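Local coordinates for protein 1,3,6,8-tetrahydroxynaphthalene synthase (Streptomyces coelicolor, PDB 1U0M) that condenses five malonyl-CoA units into a pentaketide and cyclises it to 1,3,6,8-tetrahydroxynaphthalene, a precursor of melanin and naphthoquinone metabolites, at residues Q62-E65 and D66-H70. Numbering follows the deposited sequence.
Sequences QPIE and DTLEH
Pro63 and Asp66 meet at the start of the one-turn helix 64-67, where Pro63 holds the N-cap position. The contact is between the proline ring and the carboxylate: OD2 of Asp66 lies 3.0 Å from CD of Pro63 and also close to CG. The Asp66 side chain is turned back along the chain, its CG beside the backbone N (chi1 -59°), which brings the carboxylate beside CD and CG, displaced to one side of the ring plane. The Gln62 side chain passes across the same residue, its CB 4.1 Å and its amide oxygen OE1 4.0 Å from CB of Asp66.

Backbone bonds close the turn. Thr67 N donates to Pro63 O at 3.1 Å, and Asp66 N makes a weak bond to the same oxygen, whose modelled place is somewhat uncertain. One residue on, Leu68 N binds Ile64 O at 3.1 Å.

On another side of the turn, Ile64 and Leu68 form the apolar patch. CD1 of Ile64 sits 4.0 Å from CG of Leu68, brought there because CG1 runs anti to the backbone N (chi1 -177°), while CG1 itself touches Leu68 CD1. Ile64 also packs on Ile24 of strand 22-25 and Leu32 of helix 26-37.

Two waters extend the network. One accepts from NE2 of Gln62 at 3.1 Å and lies within bonding distance of Glu69 O; the other donates to Glu65 O at 2.9 Å and to OE1 of Glu69, whose side chain bends at chi2.

The short helix thus combines a backbone-bonded turn that begins at Pro63 with an apolar side against neighbouring elements of the N-terminal half, while its acidic side chains, Glu65, Asp66 and Glu69, are exposed and probably remain ionised.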
loop_
_atom_site.group_PDB
_atom_site.type_symbol
_atom_site.label_atom_id
_atom_site.label_comp_id
_atom_site.label_asym_id
_atom_site.label_seq_id
_atom_site.Cartn_x
_atom_site.Cartn_y
_atom_site.Cartn_z
ATOM N N GLN A 62 9.947 22.680 3.138
ATOM C CA GLN A 62 9.830 24.030 2.581
ATOM C C GLN A 62 10.000 25.085 3.681
ATOM O O GLN A 62 9.783 24.803 4.851
ATOM C CB GLN A 62 8.460 24.259 1.960
ATOM C CG GLN A 62 7.903 23.179 1.064
ATOM C CD GLN A 62 6.495 23.533 0.643
ATOM O OE1 GLN A 62 6.294 24.264 -0.320
ATOM N NE2 GLN A 62 5.512 23.051 1.390
ATOM N N PRO A 63 10.360 26.326 3.310
ATOM C CA PRO A 63 10.528 27.369 4.323
ATOM C C PRO A 63 9.211 27.447 5.090
ATOM O O PRO A 63 8.177 27.048 4.563
ATOM C CB PRO A 63 10.790 28.620 3.493
ATOM C CG PRO A 63 11.449 28.043 2.199
ATOM C CD PRO A 63 10.557 26.866 1.946
ATOM N N ILE A 64 9.235 27.967 6.314
ATOM C CA ILE A 64 8.011 28.032 7.112
ATOM C C ILE A 64 6.893 28.849 6.466
ATOM O O ILE A 64 5.728 28.469 6.553
ATOM C CB ILE A 64 8.295 28.576 8.549
ATOM C CG1 ILE A 64 7.012 28.560 9.382
ATOM C CG2 ILE A 64 8.863 29.992 8.481
ATOM C CD1 ILE A 64 6.451 27.178 9.663
ATOM N N GLU A 65 7.235 29.958 5.808
ATOM C CA GLU A 65 6.207 30.790 5.178
ATOM C C GLU A 65 5.480 30.070 4.037
ATOM O O GLU A 65 4.320 30.371 3.754
ATOM C CB GLU A 65 6.799 32.090 4.625
ATOM C CG GLU A 65 7.616 32.899 5.604
ATOM C CD GLU A 65 9.049 32.410 5.714
ATOM O OE1 GLU A 65 9.837 33.075 6.410
ATOM O OE2 GLU A 65 9.392 31.370 5.109
ATOM N N ASP A 66 6.161 29.130 3.378
ATOM C CA ASP A 66 5.539 28.393 2.279
ATOM C C ASP A 66 4.717 27.220 2.816
ATOM O O ASP A 66 3.660 26.909 2.280
ATOM C CB ASP A 66 6.588 27.864 1.299
ATOM C CG ASP A 66 7.429 28.964 0.678
ATOM O OD1 ASP A 66 6.869 29.949 0.160
ATOM O OD2 ASP A 66 8.665 28.839 0.694
ATOM N N THR A 67 5.197 26.572 3.874
ATOM C CA THR A 67 4.463 25.445 4.436
ATOM C C THR A 67 3.183 25.881 5.128
ATOM O O THR A 67 2.254 25.089 5.264
ATOM C CB THR A 67 5.332 24.605 5.407
ATOM O OG1 THR A 67 4.567 24.250 6.569
ATOM C CG2 THR A 67 6.525 25.329 5.801
ATOM N N LEU A 68 3.126 27.143 5.549
ATOM C CA LEU A 68 1.929 27.676 6.206
ATOM C C LEU A 68 0.841 27.990 5.174
ATOM O O LEU A 68 -0.351 28.045 5.483
ATOM C CB LEU A 68 2.274 28.931 6.995
ATOM C CG LEU A 68 3.057 28.788 8.304
ATOM C CD1 LEU A 68 3.372 30.187 8.834
ATOM C CD2 LEU A 68 2.256 27.999 9.332
ATOM N N GLU A 69 1.264 28.187 3.933
ATOM C CA GLU A 69 0.341 28.475 2.846
ATOM C C GLU A 69 -0.190 27.169 2.268
ATOM O O GLU A 69 0.484 26.135 2.297
ATOM C CB GLU A 69 1.049 29.257 1.733
ATOM C CG GLU A 69 1.594 30.602 2.161
ATOM C CD GLU A 69 0.503 31.557 2.622
ATOM O OE1 GLU A 69 0.839 32.654 3.129
ATOM O OE2 GLU A 69 -0.690 31.215 2.473
ATOM N N HIS A 70 -1.407 27.208 1.752
ATOM C CA HIS A 70 -1.960 26.016 1.141
ATOM C C HIS A 70 -2.301 26.343 -0.307
ATOM O O HIS A 70 -3.335 26.942 -0.590
ATOM C CB HIS A 70 -3.195 25.525 1.901
ATOM C CG HIS A 70 -3.608 24.138 1.523
ATOM N ND1 HIS A 70 -4.270 23.293 2.388
ATOM C CD2 HIS A 70 -3.475 23.456 0.360
ATOM C CE1 HIS A 70 -4.526 22.151 1.775
ATOM N NE2 HIS A 70 -4.056 22.225 0.542
HETATM O O HOH W 1 2.568 23.975 1.291
HETATM O O HOH W 2 2.666 32.444 4.842
#